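Side-chain contacts in EchA1_1 (Mycobacterium avium subsp. paratuberculosis, PDB 3R9T), which probably catalyses the reversible hydration of 2-enoyl-CoA to (3S)-3-hydroxyacyl-CoA in fatty acid metabolism: residues L82-P85 with E89-F92; Y95-I100 with P231-T236. One frame throughout, in Å; residues are numbered along the deposited sequence.

Interaction 1 of 2, residues L82-P85 with E89-F92; sequences LYHP and EWGF
His84 and Trp90 meet as an offset edge-to-face (T-shaped) aromatic pair inside the long loop that, in this crotonase-fold chain, runs from helix 73-77 to strand 104-108. The two side chains extend alongside one another, but their rings are turned almost perpendicular, with planes at 85°, and the indole directs the edge of its six-membered ring toward the imidazole face. The centroid of that ring is 5.5 Å from the centroid of the His84 ring, and the closest approach is 3.7 Å, between Trp90 CZ3 and His84 CD2. With CG anti to the backbone N (chi1 -170°), His84 carries its ring out toward the indole. Its rotation is fixed at both nitrogens, NE2 bonding to Asp43 on helix 35-50 and ND1 to the backbone N of Asp86. His87 adds to the cluster, stacking on Trp90 and meeting His84 edge-to-face.

At the other end of the contact, Leu82 and Phe92 also run alongside each other. Leu82 CD1 reaches the edge of the phenyl ring near its plane, 3.9 Å from Phe92 CE1. This apolar pair borders the ligand pocket: Leu82 touches the bound benzoic acid, while Phe92 packs on Ala147, another pocket residue.

Between the two pairs the backbones are joined through water. Gly91, whose phi of 66° suits glycine, turns its carbonyl oxygen toward the 82-85 segment, and Tyr83 CB rests 3.6 Å from Gly91 O, although the phenol itself leads away. The bridging water accepts from His84 N at 2.8 Å and donates to Gly91 O at 2.6 Å.

Interaction 2 of 2, residues Y95-I100 with P231-T236; sequences YVRHFI and PGWDRT
Val96 lays one methyl against the far end of the Trp233 indole, CG2 coming within 3.6 Å of Trp233 CH2. The side chains cross obliquely. Val96 also packs on Leu119 and Ala122 of helix 115-122, and so touches both that helix and the indole. Its backbone also takes part, Val96 O lying 3.6 Å from Trp233 CZ2 while accepting a hydrogen bond from Arg152.

Arg97, the next residue, carries most of the contact. With CG anti to the backbone N (chi1 -159°) and the chain extended to NE, Arg97 runs over one indole face, antiparallel to the tryptophan side chain. CD sits over the five-membered ring as a CH-pi contact, 3.7 Å from its centroid. Beyond it the guanidinium lies flat on the indole, with planes 19° apart. NE comes to 3.3 Å from Trp233 CD1, and CZ makes an off-centre cation-pi contact, 4.0 Å from the centroid of the same five-membered ring.

In this crotonase-like fold, the contact joins the loop before strand 104-108 to helix 230-243, which lies far along the chain. The same helix also meets another copy of the protein: Arg235 forms a salt bridge with Asp222 of the second subunit.

The charged end of Arg97 is tied to the start of the same helix. NH2 forms a salt bridge with Glu230, which probably favours the charged form of the arginine and helps hold the guanidinium flat over Trp233. Arg97 NH2 also donates to a water at 2.8 Å, which in turn donates to Asp234 OD1 at 2.6 Å.

From the N terminus the chain runs through strands 11-16 and 19-24, helix 35-50, strand 56-61 and helix 73-77, then enters the loop that leads to strand 104-108. Interaction 1 closes a short loop within it, with three residues between its segments. Interaction 2 opens just afterwards in the same connection and closes some 130 residues later on helix 230-243. The two are therefore in series, neither nested nor crossed. They touch directly: Trp90 O probably accepts a hydrogen bond from Arg97 N at 3.0 Å, and the Trp90 and His98 rings stack. Together they tie helix 35-50 and the ligand-pocket border, through one loop, to helix 230-243.

Interaction 1 of 2, residues L82-P85 with E89-F92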
# COMPACT_ATOMS: atom_id res chain seq x y z
N LEU B 82 -1.34 -23.39 19.58
CA LEU B 82 -2.03 -22.22 20.11
C LEU B 82 -3.42 -22.09 19.52
O LEU B 82 -4.26 -21.38 20.06
CB LEU B 82 -1.20 -20.97 19.85
CG LEU B 82 0.18 -21.02 20.52
CD1 LEU B 82 0.92 -19.71 20.33
CD2 LEU B 82 0.10 -21.36 22.02
N TYR B 83 -3.65 -22.83 18.44
CA TYR B 83 -4.85 -22.67 17.63
C TYR B 83 -6.04 -23.43 18.20
O TYR B 83 -5.92 -24.14 19.20
CB TYR B 83 -4.55 -23.06 16.18
CG TYR B 83 -4.08 -24.48 15.93
CD1 TYR B 83 -4.97 -25.55 16.01
CD2 TYR B 83 -2.77 -24.76 15.54
CE1 TYR B 83 -4.56 -26.87 15.77
CE2 TYR B 83 -2.35 -26.08 15.28
CZ TYR B 83 -3.25 -27.13 15.40
OH TYR B 83 -2.87 -28.44 15.15
N HIS B 84 -7.20 -23.22 17.58
CA HIS B 84 -8.42 -23.96 17.96
C HIS B 84 -8.13 -25.42 17.62
O HIS B 84 -7.87 -25.72 16.46
CB HIS B 84 -9.61 -23.47 17.14
CG HIS B 84 -10.94 -23.99 17.58
ND1 HIS B 84 -11.19 -25.32 17.81
CD2 HIS B 84 -12.12 -23.35 17.77
CE1 HIS B 84 -12.45 -25.48 18.16
NE2 HIS B 84 -13.04 -24.30 18.15
N PRO B 85 -8.18 -26.32 18.61
CA PRO B 85 -7.75 -27.69 18.29
C PRO B 85 -8.53 -28.39 17.18
O PRO B 85 -7.99 -29.29 16.55
CB PRO B 85 -7.92 -28.47 19.61
CG PRO B 85 -8.37 -27.51 20.63
CD PRO B 85 -8.57 -26.15 20.03
N GLU B 89 -7.27 -24.61 10.57
CA GLU B 89 -7.37 -23.75 9.39
C GLU B 89 -7.69 -22.30 9.77
O GLU B 89 -7.48 -21.41 8.95
CB GLU B 89 -8.38 -24.27 8.37
CG GLU B 89 -9.86 -24.07 8.72
CD GLU B 89 -10.38 -25.09 9.72
OE1 GLU B 89 -9.56 -25.83 10.30
OE2 GLU B 89 -11.61 -25.14 9.93
N TRP B 90 -8.17 -22.06 10.99
CA TRP B 90 -8.47 -20.68 11.42
C TRP B 90 -7.25 -19.94 11.98
O TRP B 90 -7.31 -18.73 12.25
CB TRP B 90 -9.57 -20.66 12.48
CG TRP B 90 -10.92 -21.08 11.98
CD1 TRP B 90 -11.33 -21.15 10.69
CD2 TRP B 90 -12.04 -21.47 12.78
NE1 TRP B 90 -12.64 -21.57 10.63
CE2 TRP B 90 -13.10 -21.76 11.90
CE3 TRP B 90 -12.26 -21.58 14.16
CZ2 TRP B 90 -14.35 -22.17 12.35
CZ3 TRP B 90 -13.49 -21.98 14.60
CH2 TRP B 90 -14.53 -22.28 13.71
N GLY B 91 -6.16 -20.67 12.17
CA GLY B 91 -4.93 -20.11 12.70
C GLY B 91 -5.00 -19.61 14.14
O GLY B 91 -5.89 -19.95 14.92
N PHE B 92 -4.03 -18.75 14.44
CA PHE B 92 -3.81 -18.17 15.76
C PHE B 92 -5.06 -17.52 16.32
O PHE B 92 -5.71 -16.75 15.62
CB PHE B 92 -2.69 -17.15 15.62
CG PHE B 92 -2.24 -16.51 16.89
CD1 PHE B 92 -1.30 -17.13 17.70
CD2 PHE B 92 -2.65 -15.22 17.21
CE1 PHE B 92 -0.83 -16.52 18.83
CE2 PHE B 92 -2.19 -14.60 18.34
CZ PHE B 92 -1.26 -15.26 19.16
O HOH W 1 -7.54 -22.01 15.11

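Interaction 2 of 2, residues Y95-I100 with P231-T236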
# COMPACT_ATOMS: atom_id res chain seq x y z
N TYR B 95 -8.67 -16.92 14.81
CA TYR B 95 -9.04 -15.58 14.34
C TYR B 95 -8.31 -15.09 13.09
O TYR B 95 -8.94 -14.54 12.20
CB TYR B 95 -8.81 -14.57 15.47
CG TYR B 95 -9.40 -13.18 15.26
CD1 TYR B 95 -10.72 -12.90 15.63
CD2 TYR B 95 -8.64 -12.13 14.73
CE1 TYR B 95 -11.27 -11.66 15.46
CE2 TYR B 95 -9.21 -10.86 14.54
CZ TYR B 95 -10.52 -10.62 14.96
OH TYR B 95 -11.12 -9.39 14.79
N VAL B 96 -6.99 -15.27 13.04
CA VAL B 96 -6.17 -14.58 12.02
C VAL B 96 -6.29 -15.13 10.60
O VAL B 96 -5.92 -14.44 9.63
CB VAL B 96 -4.68 -14.47 12.40
CG1 VAL B 96 -4.51 -13.74 13.73
CG2 VAL B 96 -3.99 -15.84 12.39
N ARG B 97 -6.78 -16.36 10.47
CA ARG B 97 -7.10 -16.97 9.18
C ARG B 97 -8.55 -17.46 9.20
O ARG B 97 -8.87 -18.51 8.67
CB ARG B 97 -6.16 -18.14 8.89
CG ARG B 97 -6.02 -18.54 7.46
CD ARG B 97 -4.87 -19.55 7.37
NE ARG B 97 -4.56 -19.98 6.02
CZ ARG B 97 -3.66 -20.92 5.72
NH1 ARG B 97 -2.97 -21.53 6.69
NH2 ARG B 97 -3.44 -21.25 4.45
N HIS B 98 -9.43 -16.67 9.81
CA HIS B 98 -10.84 -17.00 9.97
C HIS B 98 -11.69 -15.89 9.37
O HIS B 98 -12.25 -15.07 10.08
CB HIS B 98 -11.15 -17.17 11.45
CG HIS B 98 -12.48 -17.78 11.73
ND1 HIS B 98 -12.81 -18.22 13.00
CD2 HIS B 98 -13.55 -18.05 10.95
CE1 HIS B 98 -14.03 -18.72 12.98
NE2 HIS B 98 -14.50 -18.64 11.75
N PHE B 99 -11.80 -15.89 8.05
CA PHE B 99 -12.59 -14.90 7.37
C PHE B 99 -14.07 -15.11 7.66
O PHE B 99 -14.60 -16.23 7.52
CB PHE B 99 -12.39 -14.95 5.85
CG PHE B 99 -13.22 -13.93 5.12
CD1 PHE B 99 -12.77 -12.63 4.98
CD2 PHE B 99 -14.49 -14.26 4.65
CE1 PHE B 99 -13.55 -11.66 4.35
CE2 PHE B 99 -15.28 -13.30 4.00
CZ PHE B 99 -14.81 -12.01 3.85
N ILE B 100 -14.72 -14.02 8.06
CA ILE B 100 -16.17 -13.93 8.13
C ILE B 100 -16.65 -12.70 7.34
O ILE B 100 -15.93 -11.71 7.20
CB ILE B 100 -16.72 -13.92 9.58
CG1 ILE B 100 -16.37 -12.62 10.33
CG2 ILE B 100 -16.26 -15.19 10.32
CD1 ILE B 100 -17.22 -12.44 11.61
N PRO B 231 0.14 -17.50 -0.22
CA PRO B 231 1.59 -17.59 -0.32
C PRO B 231 2.29 -17.12 0.95
O PRO B 231 3.28 -17.72 1.36
CB PRO B 231 1.93 -16.70 -1.52
CG PRO B 231 0.68 -16.71 -2.34
CD PRO B 231 -0.43 -16.71 -1.33
N GLY B 232 1.77 -16.06 1.57
CA GLY B 232 2.29 -15.58 2.85
C GLY B 232 2.22 -16.62 3.94
O GLY B 232 3.19 -16.81 4.67
N TRP B 233 1.06 -17.28 4.06
CA TRP B 233 0.92 -18.36 5.04
C TRP B 233 1.88 -19.50 4.77
O TRP B 233 2.51 -20.02 5.68
CB TRP B 233 -0.50 -18.89 5.09
CG TRP B 233 -1.49 -17.94 5.73
CD1 TRP B 233 -2.61 -17.41 5.15
CD2 TRP B 233 -1.45 -17.40 7.07
NE1 TRP B 233 -3.26 -16.58 6.03
CE2 TRP B 233 -2.57 -16.56 7.21
CE3 TRP B 233 -0.57 -17.53 8.16
CZ2 TRP B 233 -2.85 -15.86 8.39
CZ3 TRP B 233 -0.85 -16.83 9.34
CH2 TRP B 233 -1.98 -16.00 9.44
N ASP B 234 1.96 -19.91 3.51
CA ASP B 234 2.85 -20.98 3.09
C ASP B 234 4.31 -20.66 3.43
O ASP B 234 5.02 -21.50 4.00
CB ASP B 234 2.71 -21.24 1.60
CG ASP B 234 1.38 -21.89 1.24
OD1 ASP B 234 0.62 -22.30 2.14
OD2 ASP B 234 1.11 -21.98 0.02
N ARG B 235 4.76 -19.43 3.10
CA ARG B 235 6.15 -19.00 3.41
C ARG B 235 6.40 -18.92 4.90
O ARG B 235 7.45 -19.32 5.37
CB ARG B 235 6.50 -17.67 2.75
CG ARG B 235 6.64 -17.80 1.27
CD ARG B 235 7.07 -16.50 0.63
NE ARG B 235 6.95 -16.63 -0.81
CZ ARG B 235 6.05 -16.02 -1.58
NH1 ARG B 235 5.19 -15.15 -1.06
NH2 ARG B 235 6.02 -16.26 -2.89
N THR B 236 5.42 -18.42 5.64
CA THR B 236 5.53 -18.35 7.10
C THR B 236 5.67 -19.73 7.74
O THR B 236 6.55 -19.95 8.58
CB THR B 236 4.31 -17.62 7.71
OG1 THR B 236 4.25 -16.28 7.20
CG2 THR B 236 4.39 -17.62 9.25
O HOH W 2 -1.02 -22.57 4.11